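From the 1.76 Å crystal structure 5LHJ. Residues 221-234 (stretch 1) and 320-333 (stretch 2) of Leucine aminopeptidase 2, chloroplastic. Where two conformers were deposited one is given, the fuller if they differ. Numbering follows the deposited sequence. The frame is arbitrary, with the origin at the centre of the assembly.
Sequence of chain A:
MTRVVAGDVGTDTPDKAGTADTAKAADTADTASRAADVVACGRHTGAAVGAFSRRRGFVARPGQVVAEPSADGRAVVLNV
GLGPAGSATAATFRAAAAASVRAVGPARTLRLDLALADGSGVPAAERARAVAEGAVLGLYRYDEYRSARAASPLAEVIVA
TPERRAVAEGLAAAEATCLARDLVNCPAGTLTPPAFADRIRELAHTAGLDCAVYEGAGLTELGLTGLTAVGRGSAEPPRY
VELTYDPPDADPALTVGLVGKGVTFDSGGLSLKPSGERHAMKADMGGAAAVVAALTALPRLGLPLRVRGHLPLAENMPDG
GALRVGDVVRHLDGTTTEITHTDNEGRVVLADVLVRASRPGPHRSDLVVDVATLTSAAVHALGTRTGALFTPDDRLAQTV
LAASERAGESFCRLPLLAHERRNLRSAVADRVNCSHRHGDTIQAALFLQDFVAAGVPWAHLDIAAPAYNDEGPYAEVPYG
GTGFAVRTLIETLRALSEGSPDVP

Stretch 1 221-234: ELGLTGLTAVGRGS
Stretch 2, residues 320-333: GGALRVGDVVRHLD

Stretch 1 enters through a turn, with Gly223 at positive phi (74/27) and Leu224 (-84/75) in the N-cap position, then forms a helix from Thr225 whose repeat is fixed by Thr228 N to Leu224 O (3.2 Å), Ala229 N to Thr225 O (2.9 Å) and Val230 N to Gly226 O (3.0 Å). Stretch 2 is loop and turn apart from a short strand at 328-330. Helix and strand run roughly antiparallel, at 146°, their axes approaching to 8.4 Å, so the start of stretch 2 lies by the end of stretch 1, and together they bury 606 Å².

At Gly321 (-107/22), the carbonyl O lies 2.8 Å from Arg232 NE; water 3 donates to this O at 2.9 Å. Ala322 (-81/157) makes the tightest backbone approach, its CA 3.7 Å from Gly233 CA. An ideal CB on Gly233 would stand 2.8 Å from Ala322 CB, a clash, so the absence of a side chain permits this spacing. Water 2 joins the stretches, accepting from Arg232 NH2 (3.0 Å) and donating to Ala322 O (2.8 Å).

Leu323 (-53/131; chi1 t, chi2 p) is anchored through water 1, which accepts from Leu323 N and Gly233 N, both at 2.9 Å, and donates to Val230 O at 2.8 Å. Its side chain packs on the helix: CD2 is 3.9 Å from Val230 CG2 (chi1 t), and CD1 is 4.2 Å from Ala229 CB. Leu323 CA also lies over one face of the Arg232 guanidinium, 3.5 Å from Arg232 NH2.

A type II turn from Arg324 to Asp327, closed by Asp327 N to Arg324 O (3.1 Å), places Gly326 at 99/-16. Asp327 (chi1 m) offers OD2 to Arg324 N at 3.1 Å and forms a salt bridge with Arg324 NE at 3.2 Å. The same OD2 meets Arg232 NH2 near the guanidinium plane at 3.4 Å, a salt bridge with a weak hydrogen bond (158°). This shared carboxylate helps offset the like charges of Arg232 NH2 and Arg324 NH2, 3.2 Å apart. Arg232 reaches the site with chi1 p and chi2 and chi3 t.

Val329 (chi1 t) points toward the helix, its CG1 3.7 Å from Thr225 CG2 and its CG2 4.2 Å from Ala229 CB. At Arg330 the backbone supplies the contact: Thr225 OG1 (chi1 m) donates to Arg330 O at 2.9 Å. His331 CA follows, 5.7 Å from Thr225 CA. Leu332 (-58/-29; chi1 t, chi2 p) closes the contact, with CD1 3.6 Å from Leu222 O, CB 3.7 Å from Gly223 O and CD2 4.4 Å from Leu224 CD2.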

ATOM      1  N   GLU A 221      38.697 -20.136   3.248  1.00 29.01           N
ATOM      2  CA  GLU A 221      39.572 -20.471   4.387  1.00 29.64           C
ATOM      3  C   GLU A 221      39.452 -19.546   5.606  1.00 27.18           C
ATOM      4  O   GLU A 221      39.736 -19.971   6.715  1.00 26.28           O
ATOM      5  CB  GLU A 221      41.044 -20.486   3.945  1.00 32.27           C
ATOM      6  CG  GLU A 221      41.425 -21.710   3.138  1.00 35.88           C
ATOM      7  CD  GLU A 221      42.843 -21.667   2.580  1.00 38.77           C
ATOM      8  OE1 GLU A 221      43.598 -20.702   2.853  1.00 40.52           O
ATOM      9  OE2 GLU A 221      43.205 -22.619   1.842  1.00 42.84           O
ATOM     10  N   LEU A 222      39.063 -18.286   5.394  1.00 24.91           N
ATOM     11  CA  LEU A 222      38.971 -17.312   6.479  1.00 23.44           C
ATOM     12  C   LEU A 222      37.722 -17.493   7.327  1.00 22.44           C
ATOM     13  O   LEU A 222      37.673 -16.987   8.438  1.00 22.17           O
ATOM     14  CB  LEU A 222      39.019 -15.882   5.943  1.00 23.18           C
ATOM     15  CG  LEU A 222      40.216 -15.497   5.084  1.00 23.33           C
ATOM     16  CD1 LEU A 222      40.162 -13.997   4.820  1.00 23.11           C
ATOM     17  CD2 LEU A 222      41.527 -15.891   5.747  1.00 23.46           C
ATOM     18  N   GLY A 223      36.730 -18.218   6.822  1.00 21.57           N
ATOM     19  CA  GLY A 223      35.534 -18.527   7.613  1.00 21.20           C
ATOM     20  C   GLY A 223      34.588 -17.346   7.803  1.00 20.31           C
ATOM     21  O   GLY A 223      33.845 -17.297   8.800  1.00 20.24           O
ATOM     22  N   LEU A 224      34.603 -16.414   6.848  1.00 19.31           N
ATOM     23  CA  LEU A 224      33.705 -15.245   6.868  1.00 18.67           C
ATOM     24  C   LEU A 224      32.365 -15.676   6.263  1.00 18.36           C
ATOM     25  O   LEU A 224      32.029 -15.337   5.123  1.00 18.26           O
ATOM     26  CB  LEU A 224      34.326 -14.067   6.102  1.00 18.52           C
ATOM     27  CG  LEU A 224      35.730 -13.629   6.559  1.00 18.40           C
ATOM     28  CD1 LEU A 224      36.275 -12.495   5.712  1.00 18.29           C
ATOM     29  CD2 LEU A 224      35.751 -13.243   8.026  1.00 18.58           C
ATOM     30  N   THR A 225      31.610 -16.428   7.064  1.00 18.18           N
ATOM     31  CA  THR A 225      30.412 -17.136   6.608  0.61 18.26           C
ATOM     32  C   THR A 225      29.308 -16.196   6.167  1.00 17.83           C
ATOM     33  O   THR A 225      28.592 -16.479   5.214  1.00 17.82           O
ATOM     34  CB  THR A 225      29.837 -18.039   7.718  0.61 18.62           C
ATOM     35  OG1 THR A 225      30.907 -18.738   8.367  0.61 19.10           O
ATOM     36  CG2 THR A 225      28.845 -19.035   7.144  0.61 18.83           C
ATOM     37  N   GLY A 226      29.165 -15.086   6.884  1.00 17.50           N
ATOM     38  CA  GLY A 226      28.138 -14.101   6.552  1.00 17.24           C
ATOM     39  C   GLY A 226      28.366 -13.503   5.174  1.00 17.19           C
ATOM     40  O   GLY A 226      27.450 -13.425   4.357  1.00 17.35           O
ATOM     41  N   LEU A 227      29.609 -13.108   4.904  1.00 17.16           N
ATOM     42  CA  LEU A 227      29.986 -12.559   3.600  1.00 17.17           C
ATOM     43  C   LEU A 227      29.695 -13.537   2.452  1.00 17.62           C
ATOM     44  O   LEU A 227      29.081 -13.157   1.454  1.00 17.37           O
ATOM     45  CB  LEU A 227      31.472 -12.169   3.600  1.00 17.24           C
ATOM     46  CG  LEU A 227      32.081 -11.736   2.259  1.00 17.36           C
ATOM     47  CD1 LEU A 227      31.396 -10.505   1.692  1.00 17.22           C
ATOM     48  CD2 LEU A 227      33.566 -11.472   2.464  1.00 17.45           C
ATOM     49  N   THR A 228      30.141 -14.784   2.589  1.00 18.81           N
ATOM     50  CA  THR A 228      29.928 -15.786   1.529  1.00 19.75           C
ATOM     51  C   THR A 228      28.428 -16.143   1.358  1.00 19.00           C
ATOM     52  O   THR A 228      27.971 -16.277   0.233  1.00 19.07           O
ATOM     53  CB  THR A 228      30.827 -17.023   1.708  1.00 21.36           C
ATOM     54  OG1 THR A 228      30.660 -17.566   3.000  1.00 23.24           O
ATOM     55  CG2 THR A 228      32.260 -16.640   1.571  1.00 21.80           C
ATOM     56  N   ALA A 229      27.656 -16.204   2.447  1.00 18.34           N
ATOM     57  CA  ALA A 229      26.198 -16.472   2.353  1.00 18.17           C
ATOM     58  C   ALA A 229      25.422 -15.358   1.658  1.00 17.76           C
ATOM     59  O   ALA A 229      24.590 -15.615   0.765  1.00 17.61           O
ATOM     60  CB  ALA A 229      25.611 -16.720   3.739  1.00 18.26           C
ATOM     61  N   VAL A 230      25.680 -14.125   2.086  1.00 17.17           N
ATOM     62  CA  VAL A 230      25.014 -12.955   1.518  1.00 17.14           C
ATOM     63  C   VAL A 230      25.389 -12.794   0.041  1.00 17.27           C
ATOM     64  O   VAL A 230      24.535 -12.518  -0.780  1.00 17.08           O
ATOM     65  CB  VAL A 230      25.347 -11.684   2.322  1.00 17.05           C
ATOM     66  CG1 VAL A 230      24.997 -10.412   1.549  1.00 17.21           C
ATOM     67  CG2 VAL A 230      24.631 -11.726   3.670  1.00 17.25           C
ATOM     68  N   GLY A 231      26.661 -13.012  -0.280  1.00 17.28           N
ATOM     69  CA  GLY A 231      27.172 -12.759  -1.615  1.00 17.74           C
ATOM     70  C   GLY A 231      26.851 -13.816  -2.655  1.00 18.18           C
ATOM     71  O   GLY A 231      27.105 -13.601  -3.832  1.00 18.45           O
ATOM     72  N   ARG A 232      26.315 -14.965  -2.251  1.00 18.93           N
ATOM     73  CA  ARG A 232      26.221 -16.095  -3.181  1.00 19.99           C
ATOM     74  C   ARG A 232      25.184 -15.967  -4.301  1.00 19.55           C
ATOM     75  O   ARG A 232      25.380 -16.545  -5.371  1.00 19.44           O
ATOM     76  CB  ARG A 232      26.017 -17.406  -2.436  1.00 21.89           C
ATOM     77  CG  ARG A 232      24.629 -17.674  -1.927  1.00 23.96           C
ATOM     78  CD  ARG A 232      24.539 -19.135  -1.503  1.00 26.45           C
ATOM     79  NE  ARG A 232      23.205 -19.529  -1.069  1.00 28.30           N
ATOM     80  CZ  ARG A 232      22.694 -19.307   0.142  1.00 30.04           C
ATOM     81  NH1 ARG A 232      23.387 -18.637   1.076  1.00 30.92           N
ATOM     82  NH2 ARG A 232      21.478 -19.758   0.422  1.00 29.85           N
ATOM     83  N   GLY A 233      24.085 -15.245  -4.063  1.00 18.64           N
ATOM     84  CA  GLY A 233      23.049 -15.101  -5.106  1.00 18.30           C
ATOM     85  C   GLY A 233      23.541 -14.407  -6.375  1.00 18.14           C
ATOM     86  O   GLY A 233      23.191 -14.784  -7.502  1.00 17.73           O
ATOM     87  N   SER A 234      24.366 -13.382  -6.184  1.00 18.00           N
ATOM     88  CA  SER A 234      24.932 -12.609  -7.275  1.00 18.30           C
ATOM     89  C   SER A 234      25.811 -13.435  -8.205  1.00 18.91           C
ATOM     90  O   SER A 234      26.491 -14.350  -7.768  1.00 18.83           O
ATOM     91  CB  SER A 234      25.765 -11.456  -6.706  1.00 18.22           C
ATOM     92  OG  SER A 234      26.348 -10.693  -7.749  1.00 18.42           O
ATOM     93  N   GLY A 320      18.115 -17.849  -8.032  1.00 17.20           N
ATOM     94  CA  GLY A 320      17.809 -19.220  -7.644  1.00 17.61           C
ATOM     95  C   GLY A 320      18.686 -19.804  -6.553  1.00 17.39           C
ATOM     96  O   GLY A 320      18.266 -20.756  -5.877  1.00 17.26           O
ATOM     97  N   GLY A 321      19.912 -19.286  -6.427  1.00 17.58           N
ATOM     98  CA  GLY A 321      20.836 -19.676  -5.359  1.00 17.75           C
ATOM     99  C   GLY A 321      21.061 -18.654  -4.262  1.00 18.11           C
ATOM    100  O   GLY A 321      22.052 -18.745  -3.553  1.00 18.74           O
ATOM    101  N   ALA A 322      20.133 -17.714  -4.082  1.00 18.23           N
ATOM    102  CA  ALA A 322      20.307 -16.622  -3.116  1.00 18.33           C
ATOM    103  C   ALA A 322      19.971 -17.026  -1.683  1.00 18.53           C
ATOM    104  O   ALA A 322      19.204 -17.953  -1.441  1.00 18.33           O
ATOM    105  CB  ALA A 322      19.462 -15.424  -3.514  1.00 18.40           C
ATOM    106  N   LEU A 323      20.538 -16.282  -0.737  1.00 18.99           N
ATOM    107  CA  LEU A 323      20.269 -16.468   0.688  1.00 19.75           C
ATOM    108  C   LEU A 323      18.768 -16.438   0.977  1.00 19.68           C
ATOM    109  O   LEU A 323      18.066 -15.554   0.492  1.00 19.57           O
ATOM    110  CB  LEU A 323      20.970 -15.364   1.487  1.00 20.76           C
ATOM    111  CG  LEU A 323      20.934 -15.475   3.021  1.00 21.41           C
ATOM    112  CD1 LEU A 323      21.444 -16.798   3.555  1.00 22.17           C
ATOM    113  CD2 LEU A 323      21.751 -14.343   3.600  1.00 22.12           C
ATOM    114  N   ARG A 324      18.280 -17.420   1.730  1.00 19.90           N
ATOM    115  CA  ARG A 324      16.843 -17.588   1.953  1.00 20.35           C
ATOM    116  C   ARG A 324      16.438 -17.105   3.333  1.00 19.81           C
ATOM    117  O   ARG A 324      17.168 -17.281   4.297  1.00 19.04           O
ATOM    118  CB  ARG A 324      16.432 -19.065   1.832  1.00 21.35           C
ATOM    119  CG  ARG A 324      16.618 -19.705   0.452  1.00 22.47           C
ATOM    120  CD  ARG A 324      16.690 -21.226   0.514  1.00 23.74           C
ATOM    121  NE  ARG A 324      18.006 -21.555   1.015  1.00 24.66           N
ATOM    122  CZ  ARG A 324      18.873 -22.424   0.522  1.00 24.49           C
ATOM    123  NH1 ARG A 324      18.596 -23.265  -0.477  1.00 24.22           N
ATOM    124  NH2 ARG A 324      20.048 -22.486   1.135  1.00 25.44           N
ATOM    125  N   VAL A 325      15.227 -16.568   3.433  1.00 19.71           N
ATOM    126  CA  VAL A 325      14.607 -16.308   4.730  1.00 19.82           C
ATOM    127  C   VAL A 325      14.461 -17.638   5.479  1.00 20.01           C
ATOM    128  O   VAL A 325      13.976 -18.626   4.904  1.00 20.35           O
ATOM    129  CB  VAL A 325      13.219 -15.636   4.562  1.00 20.45           C
ATOM    130  CG1 VAL A 325      12.486 -15.544   5.899  1.00 20.67           C
ATOM    131  CG2 VAL A 325      13.383 -14.260   3.929  1.00 20.86           C
ATOM    132  N   GLY A 326      14.907 -17.669   6.732  1.00 19.68           N
ATOM    133  CA  GLY A 326      14.904 -18.902   7.534  1.00 20.41           C
ATOM    134  C   GLY A 326      16.244 -19.613   7.590  1.00 20.69           C
ATOM    135  O   GLY A 326      16.446 -20.475   8.460  1.00 21.54           O
ATOM    136  N   ASP A 327      17.163 -19.269   6.686  1.00 20.25           N
ATOM    137  CA  ASP A 327      18.515 -19.830   6.736  1.00 20.73           C
ATOM    138  C   ASP A 327      19.225 -19.414   8.010  1.00 19.48           C
ATOM    139  O   ASP A 327      18.899 -18.386   8.607  1.00 18.83           O
ATOM    140  CB  ASP A 327      19.345 -19.418   5.526  1.00 21.85           C
ATOM    141  CG  ASP A 327      18.970 -20.188   4.264  1.00 24.09           C
ATOM    142  OD1 ASP A 327      18.124 -21.117   4.337  1.00 26.94           O
ATOM    143  OD2 ASP A 327      19.538 -19.856   3.201  1.00 26.58           O
ATOM    144  N   VAL A 328      20.173 -20.241   8.422  1.00 18.72           N
ATOM    145  CA  VAL A 328      20.968 -19.964   9.602  1.00 18.78           C
ATOM    146  C   VAL A 328      22.426 -19.904   9.182  1.00 18.89           C
ATOM    147  O   VAL A 328      22.929 -20.816   8.500  1.00 18.63           O
ATOM    148  CB  VAL A 328      20.704 -20.999  10.726  1.00 18.93           C
ATOM    149  CG1 VAL A 328      21.706 -20.848  11.863  1.00 19.26           C
ATOM    150  CG2 VAL A 328      19.286 -20.850  11.249  1.00 18.97           C
ATOM    151  N   VAL A 329      23.093 -18.826   9.593  1.00 18.68           N
ATOM    152  CA  VAL A 329      24.521 -18.634   9.375  1.00 18.89           C
ATOM    153  C   VAL A 329      25.267 -18.995  10.662  1.00 19.37           C
ATOM    154  O   VAL A 329      24.953 -18.468  11.733  1.00 18.79           O
ATOM    155  CB  VAL A 329      24.834 -17.176   8.968  1.00 19.18           C
ATOM    156  CG1 VAL A 329      26.339 -16.937   8.916  1.00 19.50           C
ATOM    157  CG2 VAL A 329      24.174 -16.858   7.631  1.00 19.26           C
ATOM    158  N   ARG A 330      26.254 -19.886  10.547  1.00 20.07           N
ATOM    159  CA  ARG A 330      27.173 -20.194  11.643  1.00 21.16           C
ATOM    160  C   ARG A 330      28.441 -19.363  11.450  1.00 20.06           C
ATOM    161  O   ARG A 330      29.199 -19.578  10.502  1.00 19.57           O
ATOM    162  CB  ARG A 330      27.492 -21.696  11.659  1.00 23.54           C
ATOM    163  CG  ARG A 330      28.590 -22.145  12.624  1.00 26.70           C
ATOM    164  CD  ARG A 330      28.107 -22.722  13.935  1.00 29.87           C
ATOM    165  NE  ARG A 330      27.001 -23.681  13.813  1.00 33.05           N
ATOM    166  CZ  ARG A 330      26.364 -24.225  14.853  1.00 35.76           C
ATOM    167  NH1 ARG A 330      26.736 -23.943  16.103  1.00 37.75           N
ATOM    168  NH2 ARG A 330      25.340 -25.053  14.644  1.00 37.02           N
ATOM    169  N   HIS A 331      28.671 -18.440  12.379  1.00 19.13           N
ATOM    170  CA  HIS A 331      29.733 -17.449  12.246  1.00 18.95           C
ATOM    171  C   HIS A 331      31.091 -17.984  12.680  1.00 19.36           C
ATOM    172  O   HIS A 331      31.199 -19.095  13.234  1.00 19.35           O
ATOM    173  CB  HIS A 331      29.380 -16.192  13.056  1.00 18.63           C
ATOM    174  CG  HIS A 331      28.200 -15.447  12.519  1.00 18.07           C
ATOM    175  ND1 HIS A 331      28.262 -14.659  11.390  1.00 17.84           N
ATOM    176  CD2 HIS A 331      26.927 -15.362  12.966  1.00 18.03           C
ATOM    177  CE1 HIS A 331      27.075 -14.124  11.163  1.00 17.83           C
ATOM    178  NE2 HIS A 331      26.248 -14.539  12.101  1.00 17.79           N
ATOM    179  N   LEU A 332      32.119 -17.172  12.434  1.00 19.36           N
ATOM    180  CA  LEU A 332      33.517 -17.484  12.795  1.00 19.99           C
ATOM    181  C   LEU A 332      33.747 -17.744  14.296  1.00 20.24           C
ATOM    182  O   LEU A 332      34.670 -18.495  14.651  1.00 20.99           O
ATOM    183  CB  LEU A 332      34.422 -16.332  12.315  1.00 20.05           C
ATOM    184  CG  LEU A 332      35.946 -16.432  12.492  1.00 20.37           C
ATOM    185  CD1 LEU A 332      36.480 -17.639  11.757  1.00 20.53           C
ATOM    186  CD2 LEU A 332      36.600 -15.169  11.944  1.00 20.25           C
ATOM    187  N   ASP A 333      32.933 -17.141  15.164  1.00 19.61           N
ATOM    188  CA  ASP A 333      32.998 -17.369  16.613  1.00 20.04           C
ATOM    189  C   ASP A 333      32.126 -18.543  17.100  1.00 20.08           C
ATOM    190  O   ASP A 333      32.012 -18.757  18.304  1.00 20.58           O
ATOM    191  CB  ASP A 333      32.662 -16.095  17.410  1.00 20.04           C
ATOM    192  CG  ASP A 333      31.199 -15.642  17.262  1.00 19.68           C
ATOM    193  OD1 ASP A 333      30.424 -16.251  16.506  1.00 19.56           O
ATOM    194  OD2 ASP A 333      30.844 -14.642  17.912  1.00 20.29           O
TER
HETATM  195  O   HOH W   1      22.661 -14.466  -1.634  1.00 17.18           O
HETATM  196  O   HOH W   2      19.891 -20.634  -1.969  1.00 22.86           O
HETATM  197  O   HOH W   3      24.444 -19.852  -4.854  1.00 50.79           O